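Local coordinates for glycoside Hydrolase (PDB 5TA0), which probably cleaves agarose-type galactans as a glycoside hydrolase, and binds an agaro-oligosaccharide along the open end of its beta/alpha barrel, at residues 144-149 with 199-204; 206-211 with 215-220; 156-161 with 170-175. All blocks are in the same frame, centred on the assembly; numbering follows the deposited sequence.

Contact 1 (144-149 with 199-204). With GAL (beta-D-galactopyranose), chain C; AAL (3,6-anhydro-alpha-L-galactopyranose), chain B.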
loop_
_atom_site.group_PDB
_atom_site.type_symbol
_atom_site.label_atom_id
_atom_site.label_comp_id
_atom_site.label_asym_id
_atom_site.label_seq_id
_atom_site.Cartn_x
_atom_site.Cartn_y
_atom_site.Cartn_z
ATOM N N PRO A 144 2.095 25.404 1.119
ATOM C CA PRO A 144 3.181 26.125 1.765
ATOM C C PRO A 144 3.520 25.613 3.176
ATOM O O PRO A 144 4.209 26.275 3.928
ATOM C CB PRO A 144 2.628 27.558 1.785
ATOM C CG PRO A 144 1.171 27.363 1.969
ATOM C CD PRO A 144 0.799 26.089 1.278
ATOM N N PHE A 145 3.054 24.415 3.522
ATOM C CA PHE A 145 3.244 23.838 4.871
ATOM C C PHE A 145 4.717 23.686 5.256
ATOM O O PHE A 145 5.085 23.973 6.403
ATOM C CB PHE A 145 2.511 22.480 4.955
ATOM C CG PHE A 145 2.532 21.846 6.327
ATOM C CD1 PHE A 145 1.820 22.393 7.373
ATOM C CD2 PHE A 145 3.267 20.709 6.560
ATOM C CE1 PHE A 145 1.809 21.791 8.626
ATOM C CE2 PHE A 145 3.259 20.107 7.819
ATOM C CZ PHE A 145 2.538 20.653 8.847
ATOM N N TYR A 146 5.573 23.230 4.337
ATOM C CA TYR A 146 7.000 23.099 4.652
ATOM C C TYR A 146 7.603 24.511 4.690
ATOM O O TYR A 146 7.448 25.250 3.741
ATOM C CB TYR A 146 7.772 22.275 3.642
ATOM C CG TYR A 146 9.137 21.868 4.131
ATOM C CD1 TYR A 146 9.277 21.006 5.210
ATOM C CD2 TYR A 146 10.306 22.348 3.549
ATOM C CE1 TYR A 146 10.527 20.607 5.661
ATOM C CE2 TYR A 146 11.554 21.929 3.995
ATOM C CZ TYR A 146 11.648 21.063 5.059
ATOM O OH TYR A 146 12.873 20.639 5.531
ATOM N N PRO A 147 8.234 24.882 5.808
ATOM C CA PRO A 147 8.601 26.297 5.976
ATOM C C PRO A 147 9.921 26.638 5.298
ATOM O O PRO A 147 10.958 26.730 5.952
ATOM C CB PRO A 147 8.608 26.470 7.502
ATOM C CG PRO A 147 8.917 25.120 8.036
ATOM C CD PRO A 147 8.378 24.122 7.064
ATOM N N ASP A 148 9.856 26.806 3.975
ATOM C CA ASP A 148 11.007 27.141 3.122
ATOM C C ASP A 148 10.960 28.584 2.624
ATOM O O ASP A 148 11.681 28.939 1.701
ATOM C CB ASP A 148 11.090 26.174 1.938
ATOM C CG ASP A 148 9.888 26.254 1.014
ATOM O OD1 ASP A 148 9.802 25.441 0.067
ATOM O OD2 ASP A 148 8.982 27.095 1.217
ATOM N N GLY A 149 10.093 29.411 3.207
ATOM C CA GLY A 149 9.934 30.803 2.779
ATOM C C GLY A 149 8.771 31.012 1.807
ATOM O O GLY A 149 8.498 32.148 1.435
ATOM N N GLU A 199 -0.886 12.080 8.562
ATOM C CA GLU A 199 0.421 12.132 7.938
ATOM C C GLU A 199 0.924 13.559 8.045
ATOM O O GLU A 199 0.154 14.501 7.990
ATOM C CB GLU A 199 0.347 11.721 6.468
ATOM C CG GLU A 199 -0.152 10.305 6.174
ATOM C CD GLU A 199 -0.282 10.075 4.673
ATOM O OE1 GLU A 199 -1.030 10.823 4.008
ATOM O OE2 GLU A 199 0.439 9.162 4.159
ATOM N N VAL A 200 2.236 13.711 8.186
ATOM C CA VAL A 200 2.803 15.059 8.334
ATOM C C VAL A 200 2.735 15.844 7.021
ATOM O O VAL A 200 2.198 16.964 6.955
ATOM C CB VAL A 200 4.244 14.979 8.893
ATOM C CG1 VAL A 200 4.962 16.326 8.819
ATOM C CG2 VAL A 200 4.201 14.465 10.342
ATOM N N ILE A 201 3.312 15.263 5.976
ATOM C CA ILE A 201 3.524 16.022 4.725
ATOM C C ILE A 201 3.667 15.087 3.541
ATOM O O ILE A 201 4.360 14.066 3.620
ATOM C CB ILE A 201 4.725 16.991 4.889
ATOM C CG1 ILE A 201 4.826 17.994 3.737
ATOM C CG2 ILE A 201 6.028 16.229 5.105
ATOM C CD1 ILE A 201 5.867 19.039 3.964
ATOM N N ASN A 202 3.031 15.432 2.430
ATOM C CA ASN A 202 3.023 14.574 1.249
ATOM C C ASN A 202 4.305 14.660 0.410
ATOM O O ASN A 202 4.697 15.755 -0.006
ATOM C CB ASN A 202 1.839 14.973 0.368
ATOM C CG ASN A 202 1.617 14.036 -0.785
ATOM O OD1 ASN A 202 1.250 12.886 -0.597
ATOM N ND2 ASN A 202 1.817 14.533 -2.017
ATOM N N GLU A 203 4.976 13.522 0.167
ATOM C CA GLU A 203 6.093 13.419 -0.794
ATOM C C GLU A 203 7.111 14.561 -0.681
ATOM O O GLU A 203 7.428 15.260 -1.651
ATOM C CB GLU A 203 5.522 13.311 -2.211
ATOM C CG GLU A 203 4.630 12.085 -2.378
ATOM C CD GLU A 203 4.206 11.774 -3.789
ATOM O OE1 GLU A 203 4.276 12.675 -4.640
ATOM O OE2 GLU A 203 3.742 10.620 -3.996
ATOM N N PRO A 204 7.677 14.740 0.520
ATOM C CA PRO A 204 8.509 15.910 0.746
ATOM C C PRO A 204 9.854 15.922 0.048
ATOM O O PRO A 204 10.299 16.997 -0.361
ATOM C CB PRO A 204 8.664 15.950 2.264
ATOM C CG PRO A 204 8.533 14.505 2.691
ATOM C CD PRO A 204 7.465 13.970 1.758
HETATM C C1 GAL C . 1.720 12.686 -7.738
HETATM C C2 GAL C . 1.173 13.199 -6.415
HETATM C C3 GAL C . -0.341 13.296 -6.360
HETATM C C4 GAL C . -0.967 13.684 -7.695
HETATM C C5 GAL C . -0.377 12.933 -8.856
HETATM C C6 GAL C . -0.944 13.310 -10.238
HETATM O O2 GAL C . 1.573 12.328 -5.367
HETATM O O3 GAL C . -0.567 14.332 -5.391
HETATM O O4 GAL C . -0.763 15.097 -7.881
HETATM O O5 GAL C . 1.016 13.244 -8.851
HETATM O O6 GAL C . -2.347 13.020 -10.376
HETATM C C1 AAL B . 6.079 12.831 -10.671
HETATM C C2 AAL B . 4.902 13.785 -10.868
HETATM C C3 AAL B . 4.281 14.052 -9.520
HETATM C C4 AAL B . 3.789 12.780 -8.888
HETATM C C5 AAL B . 5.116 12.184 -8.513
HETATM C C6 AAL B . 5.809 13.360 -7.870
HETATM O O2 AAL B . 3.919 13.214 -11.743
HETATM O O3 AAL B . 5.315 14.494 -8.618
HETATM O O4 AAL B . 3.086 13.107 -7.712
HETATM O O5 AAL B . 5.761 11.793 -9.728
#

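Contact 2 (206-211 with 215-220). With AAL (3,6-anhydro-alpha-L-galactopyranose), chain B; GAL (beta-D-galactopyranose), chain D; SO4 (sulfate ion), chain G.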
loop_
_atom_site.group_PDB
_atom_site.type_symbol
_atom_site.label_atom_id
_atom_site.label_comp_id
_atom_site.label_asym_id
_atom_site.label_seq_id
_atom_site.Cartn_x
_atom_site.Cartn_y
_atom_site.Cartn_z
ATOM N N TRP A 206 10.581 14.561 -2.794
ATOM C CA TRP A 206 10.351 14.920 -4.180
ATOM C C TRP A 206 10.543 16.434 -4.358
ATOM O O TRP A 206 11.307 16.876 -5.227
ATOM C CB TRP A 206 8.972 14.473 -4.664
ATOM C CG TRP A 206 8.691 14.922 -6.063
ATOM C CD1 TRP A 206 7.853 15.907 -6.439
ATOM C CD2 TRP A 206 9.310 14.437 -7.266
ATOM N NE1 TRP A 206 7.897 16.080 -7.806
ATOM C CE2 TRP A 206 8.794 15.201 -8.335
ATOM C CE3 TRP A 206 10.283 13.467 -7.536
ATOM C CZ2 TRP A 206 9.201 14.993 -9.672
ATOM C CZ3 TRP A 206 10.673 13.255 -8.872
ATOM C CH2 TRP A 206 10.132 14.012 -9.907
ATOM N N ASP A 207 9.864 17.237 -3.540
ATOM C CA ASP A 207 10.017 18.697 -3.664
ATOM C C ASP A 207 11.375 19.211 -3.182
ATOM O O ASP A 207 11.925 20.146 -3.775
ATOM C CB ASP A 207 8.892 19.420 -2.916
ATOM C CG ASP A 207 7.665 19.622 -3.761
ATOM O OD1 ASP A 207 7.516 20.717 -4.321
ATOM O OD2 ASP A 207 6.836 18.737 -3.855
ATOM N N ILE A 208 11.904 18.663 -2.102
ATOM C CA ILE A 208 13.152 19.156 -1.506
ATOM C C ILE A 208 14.372 18.807 -2.350
ATOM O O ILE A 208 15.299 19.629 -2.456
ATOM C CB ILE A 208 13.324 18.630 -0.056
ATOM C CG1 ILE A 208 12.364 19.377 0.843
ATOM C CG2 ILE A 208 14.763 18.702 0.462
ATOM C CD1 ILE A 208 12.169 18.734 2.201
ATOM N N TYR A 209 14.400 17.606 -2.908
ATOM C CA TYR A 209 15.637 17.045 -3.458
ATOM C C TYR A 209 15.578 16.558 -4.881
ATOM O O TYR A 209 16.544 16.759 -5.620
ATOM C CB TYR A 209 16.150 15.895 -2.578
ATOM C CG TYR A 209 17.635 15.887 -2.565
ATOM C CD1 TYR A 209 18.374 15.200 -3.528
ATOM C CD2 TYR A 209 18.314 16.671 -1.636
ATOM C CE1 TYR A 209 19.771 15.264 -3.536
ATOM C CE2 TYR A 209 19.675 16.732 -1.623
ATOM C CZ TYR A 209 20.397 16.052 -2.559
ATOM O OH TYR A 209 21.760 16.146 -2.486
ATOM N N ASP A 210 14.494 15.884 -5.277
ATOM C CA ASP A 210 14.513 15.072 -6.510
ATOM C C ASP A 210 13.861 15.676 -7.725
ATOM O O ASP A 210 14.238 15.305 -8.844
ATOM C CB ASP A 210 13.899 13.690 -6.229
ATOM C CG ASP A 210 14.626 12.974 -5.134
ATOM O OD1 ASP A 210 15.864 13.049 -5.064
ATOM O OD2 ASP A 210 13.965 12.301 -4.308
ATOM N N LYS A 211 12.869 16.531 -7.565
ATOM C CA LYS A 211 12.178 17.091 -8.735
ATOM C C LYS A 211 13.121 17.990 -9.535
ATOM O O LYS A 211 14.127 18.462 -9.020
ATOM C CB LYS A 211 10.933 17.891 -8.335
ATOM C CG LYS A 211 11.197 19.211 -7.615
ATOM C CD LYS A 211 9.902 19.958 -7.396
ATOM C CE LYS A 211 10.204 21.290 -6.743
ATOM N NZ LYS A 211 8.963 22.057 -6.463
ATOM N N PRO A 215 15.635 22.453 -4.669
ATOM C CA PRO A 215 16.694 23.232 -4.013
ATOM C C PRO A 215 17.799 22.386 -3.406
ATOM O O PRO A 215 18.873 22.901 -3.125
ATOM C CB PRO A 215 15.940 24.010 -2.937
ATOM C CG PRO A 215 14.751 23.136 -2.626
ATOM C CD PRO A 215 14.344 22.605 -3.966
ATOM N N LYS A 216 17.541 21.090 -3.227
ATOM C CA LYS A 216 18.480 20.182 -2.576
ATOM C C LYS A 216 18.916 20.739 -1.227
ATOM O O LYS A 216 20.098 20.821 -0.894
ATOM C CB LYS A 216 19.635 19.777 -3.505
ATOM C CG LYS A 216 19.155 18.810 -4.585
ATOM C CD LYS A 216 20.250 18.493 -5.576
ATOM C CE LYS A 216 19.660 18.038 -6.896
ATOM N NZ LYS A 216 19.104 16.660 -6.819
ATOM N N SER A 217 17.921 21.127 -0.444
ATOM C CA SER A 217 18.120 21.507 0.942
ATOM C C SER A 217 18.245 20.260 1.822
ATOM O O SER A 217 18.172 19.124 1.340
ATOM C CB SER A 217 17.001 22.440 1.388
ATOM O OG SER A 217 15.740 21.801 1.274
ATOM N N SER A 218 18.504 20.473 3.092
ATOM C CA SER A 218 18.816 19.374 4.005
ATOM C C SER A 218 17.721 18.299 4.093
ATOM O O SER A 218 16.533 18.596 4.312
ATOM C CB SER A 218 19.142 19.898 5.415
ATOM O OG SER A 218 19.120 18.870 6.380
ATOM N N ILE A 219 18.140 17.046 3.960
ATOM C CA ILE A 219 17.250 15.897 4.063
ATOM C C ILE A 219 16.958 15.603 5.536
ATOM O O ILE A 219 15.779 15.375 5.911
ATOM C CB ILE A 219 17.899 14.684 3.368
ATOM C CG1 ILE A 219 17.938 14.908 1.857
ATOM C CG2 ILE A 219 17.192 13.386 3.723
ATOM C CD1 ILE A 219 18.799 13.918 1.105
ATOM N N THR A 220 17.964 15.595 6.405
ATOM C CA THR A 220 17.704 15.300 7.802
ATOM C C THR A 220 16.873 16.380 8.520
ATOM O O THR A 220 16.166 16.084 9.490
ATOM C CB THR A 220 18.967 14.939 8.587
ATOM O OG1 THR A 220 19.871 16.036 8.646
ATOM C CG2 THR A 220 19.674 13.746 7.987
HETATM C C1 AAL B . 6.079 12.831 -10.671
HETATM C C2 AAL B . 4.902 13.785 -10.868
HETATM C C3 AAL B . 4.281 14.052 -9.520
HETATM C C4 AAL B . 3.789 12.780 -8.888
HETATM C C5 AAL B . 5.116 12.184 -8.513
HETATM C C6 AAL B . 5.809 13.360 -7.870
HETATM O O2 AAL B . 3.919 13.214 -11.743
HETATM O O3 AAL B . 5.315 14.494 -8.618
HETATM O O4 AAL B . 3.086 13.107 -7.712
HETATM O O5 AAL B . 5.761 11.793 -9.728
HETATM C C1 GAL D . 9.373 11.677 -14.110
HETATM C C2 GAL D . 7.957 12.039 -13.712
HETATM C C3 GAL D . 7.804 12.108 -12.196
HETATM C C4 GAL D . 8.372 10.857 -11.539
HETATM C C5 GAL D . 9.803 10.639 -12.011
HETATM C C6 GAL D . 10.444 9.443 -11.335
HETATM O O1 GAL D . 9.497 11.487 -15.533
HETATM O O2 GAL D . 7.592 13.312 -14.240
HETATM O O3 GAL D . 6.405 12.288 -11.952
HETATM O O4 GAL D . 7.591 9.701 -11.878
HETATM O O5 GAL D . 9.771 10.472 -13.436
HETATM O O6 GAL D . 11.795 9.298 -11.778
HETATM S S SO4 G . 17.645 24.234 4.679
HETATM O O1 SO4 G . 16.238 23.683 4.673
HETATM O O2 SO4 G . 18.597 23.099 4.431
HETATM O O3 SO4 G . 17.814 25.282 3.620
HETATM O O4 SO4 G . 18.045 24.794 6.020
#

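Contact 3 (156-161 with 170-175). With EDO (1,2-ethanediol), chain N.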
loop_
_atom_site.group_PDB
_atom_site.type_symbol
_atom_site.label_atom_id
_atom_site.label_comp_id
_atom_site.label_asym_id
_atom_site.label_seq_id
_atom_site.Cartn_x
_atom_site.Cartn_y
_atom_site.Cartn_z
ATOM N N TRP A 156 2.417 36.030 3.617
ATOM C CA TRP A 156 3.334 35.705 4.714
ATOM C C TRP A 156 3.739 34.241 4.593
ATOM O O TRP A 156 3.026 33.426 4.030
ATOM C CB TRP A 156 2.707 36.033 6.097
ATOM C CG TRP A 156 1.495 35.254 6.426
ATOM C CD1 TRP A 156 0.200 35.550 6.082
ATOM C CD2 TRP A 156 1.445 34.043 7.162
ATOM N NE1 TRP A 156 -0.648 34.577 6.554
ATOM C CE2 TRP A 156 0.091 33.635 7.230
ATOM C CE3 TRP A 156 2.424 33.261 7.806
ATOM C CZ2 TRP A 156 -0.299 32.473 7.897
ATOM C CZ3 TRP A 156 2.026 32.115 8.464
ATOM C CH2 TRP A 156 0.690 31.717 8.487
ATOM N N ALA A 157 4.874 33.930 5.187
ATOM C CA ALA A 157 5.455 32.578 5.154
ATOM C C ALA A 157 5.514 31.981 6.558
ATOM O O ALA A 157 5.818 32.696 7.520
ATOM C CB ALA A 157 6.856 32.628 4.582
ATOM N N LEU A 158 5.246 30.677 6.681
ATOM C CA LEU A 158 5.371 30.022 7.966
ATOM C C LEU A 158 6.798 30.183 8.513
ATOM O O LEU A 158 7.780 30.144 7.769
ATOM C CB LEU A 158 4.975 28.549 7.872
ATOM C CG LEU A 158 3.464 28.288 7.843
ATOM C CD1 LEU A 158 3.124 26.936 7.276
ATOM C CD2 LEU A 158 2.832 28.462 9.221
ATOM N N SER A 159 6.912 30.347 9.824
ATOM C CA SER A 159 8.177 30.587 10.474
ATOM C C SER A 159 9.244 29.579 10.101
ATOM O O SER A 159 8.979 28.379 10.139
ATOM C CB SER A 159 8.002 30.563 11.987
ATOM O OG SER A 159 9.240 30.909 12.581
ATOM N N GLN A 160 10.437 30.061 9.759
ATOM C CA GLN A 160 11.576 29.193 9.403
ATOM C C GLN A 160 12.571 29.020 10.547
ATOM O O GLN A 160 13.598 28.370 10.377
ATOM C CB GLN A 160 12.305 29.744 8.190
ATOM C CG GLN A 160 11.409 29.892 6.982
ATOM C CD GLN A 160 12.143 30.465 5.801
ATOM O OE1 GLN A 160 11.955 31.632 5.461
ATOM N NE2 GLN A 160 12.989 29.658 5.183
ATOM N N LYS A 161 12.250 29.551 11.715
ATOM C CA LYS A 161 13.151 29.517 12.867
ATOM C C LYS A 161 13.523 28.101 13.219
ATOM O O LYS A 161 12.761 27.165 13.026
ATOM C CB LYS A 161 12.446 30.107 14.108
ATOM C CG LYS A 161 12.087 31.583 14.041
ATOM C CD LYS A 161 13.284 32.486 14.273
ATOM C CE LYS A 161 12.927 33.965 14.127
ATOM N NZ LYS A 161 12.563 34.309 12.715
ATOM N N THR A 170 7.802 24.517 14.257
ATOM C CA THR A 170 6.887 24.828 15.358
ATOM C C THR A 170 5.605 25.486 14.838
ATOM O O THR A 170 4.506 25.048 15.198
ATOM C CB THR A 170 7.584 25.677 16.424
ATOM O OG1 THR A 170 8.605 24.872 17.061
ATOM C CG2 THR A 170 6.627 26.184 17.453
ATOM N N ALA A 171 5.734 26.500 13.992
ATOM C CA ALA A 171 4.548 27.211 13.506
ATOM C C ALA A 171 3.695 26.337 12.593
ATOM O O ALA A 171 2.472 26.330 12.693
ATOM C CB ALA A 171 4.923 28.498 12.812
ATOM N N SER A 172 4.331 25.583 11.713
ATOM C CA SER A 172 3.633 24.644 10.857
ATOM C C SER A 172 2.873 23.641 11.728
ATOM O O SER A 172 1.689 23.356 11.475
ATOM C CB SER A 172 4.624 23.882 9.973
ATOM O OG SER A 172 5.286 24.775 9.074
ATOM N N GLY A 173 3.542 23.137 12.766
ATOM C CA GLY A 173 2.906 22.187 13.665
ATOM C C GLY A 173 1.724 22.745 14.454
ATOM O O GLY A 173 0.729 22.066 14.650
ATOM N N GLU A 174 1.882 23.964 14.931
ATOM C CA GLU A 174 0.794 24.621 15.639
ATOM C C GLU A 174 -0.392 24.808 14.707
ATOM O O GLU A 174 -1.529 24.571 15.099
ATOM C CB GLU A 174 1.227 25.952 16.237
ATOM C CG GLU A 174 0.091 26.634 16.961
ATOM C CD GLU A 174 0.442 27.961 17.593
ATOM O OE1 GLU A 174 -0.427 28.852 17.526
ATOM O OE2 GLU A 174 1.515 28.091 18.208
ATOM N N PHE A 175 -0.137 25.249 13.470
ATOM C CA PHE A 175 -1.217 25.341 12.499
ATOM C C PHE A 175 -1.945 23.990 12.402
ATOM O O PHE A 175 -3.181 23.919 12.418
ATOM C CB PHE A 175 -0.686 25.778 11.110
ATOM C CG PHE A 175 -1.665 25.480 10.007
ATOM C CD1 PHE A 175 -2.801 26.279 9.813
ATOM C CD2 PHE A 175 -1.516 24.356 9.220
ATOM C CE1 PHE A 175 -3.748 25.925 8.863
ATOM C CE2 PHE A 175 -2.470 24.017 8.283
ATOM C CZ PHE A 175 -3.564 24.803 8.095
HETATM C C1 EDO N . 8.426 35.016 9.646
HETATM O O1 EDO N . 8.379 36.418 9.697
HETATM C C2 EDO N . 8.648 34.634 8.203
HETATM O O2 EDO N . 8.649 33.221 8.123
HETATM O O HOH W 1 7.043 26.250 10.760
#

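Contact 1 (144-149 with 199-204)
In the beta/alpha barrel of this hydrolase, two neighbouring parallel strands, 134-140 and 197-199, each run out into a loop, and Phe145 and Tyr146 of the first loop pack against Val200 and Ile201 of the second. The meeting is apolar and buried, with no hydrogen bond between the two segments. Ile201 does most of the touching through its terminal methyl. With both torsions near anti (chi1 -169°, chi2 173°) its side chain is stretched out, and CD1 arrives 3.8 Å from Tyr146 CB. The same methyl lies 4.0 Å from Phe145 CD2, at the edge of the phenylalanine ring and near its plane. Further round this ring, Phe145 CE2 approaches Val200 O obliquely at 3.4 Å. That carbonyl is not left unsatisfied, because Asn140 donates its side-chain amide to it. The second loop continues into Asn202, Glu203 and Pro204, an Asn-Glu-Pro sequence after the fourth strand, consistent with the acid/base position of related barrel glycosidases. Glu203 also stands at the N-cap position of helix 204-210. Glu203 OE2 is hydrogen-bonded to His281 ND1, while Glu203 OE1 lies 2.8 Å from O2 of the galactose of chain C.

Contact 2 (206-211 with 215-220)
Tyr209 presents both faces of its ring to the segment 215-220: the aliphatic part of Lys216 lies over one and the end of Ile219 over the other. At its edge, in the ring plane, stand Ser217 O of that segment and Asp210 OD1 of its own helix. In the lysine conformer described, Lys216 CG sits 3.5 Å from the ring centroid and only 5° off the normal, a nearly central CH-pi contact. Ile219 CD1 makes a looser one, 4.2 Å from the Tyr209 centroid and displaced toward the rim. Trp206, further back on the same helix, is sandwiched differently. Lys211 CB rests against one indole face, and C6 of the anhydrogalactose lies 3.4 Å above the plane of the opposite one, toward its rim, in the glycan pocket. In the same conformer the lysine chain bends at its last torsion (chi4 -74°), which brings Lys216 NZ back to donate to Tyr209 O at 2.8 Å. Lys216 N gives only a weak bond to Ile208 O, and the methyl Ile208 CG2 packs 3.3 Å from Ser217 OG. Helix 204-210 thus ends with two of its last carbonyls met by the returning chain, whose next helix, 219-236, is preceded by the N-cap Ser218, with OG bonded to Lys221 N. The chemistry implies a surface turn in which, in this conformer, one lysine does two jobs, its methylenes covering an aromatic face and its ammonium probably stabilising the carbonyl-rich helix end.

Contact 3 (156-161 with 170-175)
Leu158 straddles the first turn of helix 170-183 with its two methyls, one directed at Ala171 and the other at Ser172, while Ser159 beside it meets Ala171 side chain to side chain. The first torsion keeps CG beside the backbone N (chi1 -78°), and the second turns the two methyls toward the helix. From there Leu158 CD1 reaches Ser172 OG at 3.5 Å, and Leu158 CD2 lies 4.2 Å from Ala171 CB. Ala171 points its methyl toward the loop and touches Ser159 CB at 3.8 Å, where the two backbones come nearest. The hydroxyls of both serines have their strongest polar partners outside the two segments: Ser159 OG with Glu166, and Ser172 OG with the carbonyl of Phe145, in the loop of contact 1. Leu158 also touches Leu92 of helix 86-94, which extends the apolar patch to a neighbouring helix of the barrel wall. Replaced by an alanine here, Leu158 would no longer span Ala171 and Ser172, a gap would probably open between loop and helix, and Leu92 would probably lose an apolar neighbour.

Polar coupling across the contact runs through a single water. It donates to Ser159 O at 2.9 Å and accepts from Ser172 N at 3.0 Å. Ser172 is the third residue of the helix, where the amide has no carbonyl of an earlier helical turn to bond to. The chemistry is therefore divided: apolar contacts of Leu158 and Ser159 fit the loop to the helix, and the water supplies the acceptor that this first-turn N-H would probably otherwise lack.

In the fold
All three contacts belong to the same sector of the barrel, but they differ in depth. Contacts 1 and 3 are buried and mostly apolar, and both involve the long loop between strand 134-140 and helix 170-183; Pro147 of the first packs its CB 3.3 Å from Ser159 O of the third. Contact 2 lies at the surface, where two consecutive helices are joined by a short turn and backbone carbonyls and a lysine join the apolar and CH-pi packing. It meets contact 1 through Tyr146 CE2 and Ile208 CD1, 3.7 Å apart, and both reach the glycan, whereas contact 3 lies further out and does not touch contact 2.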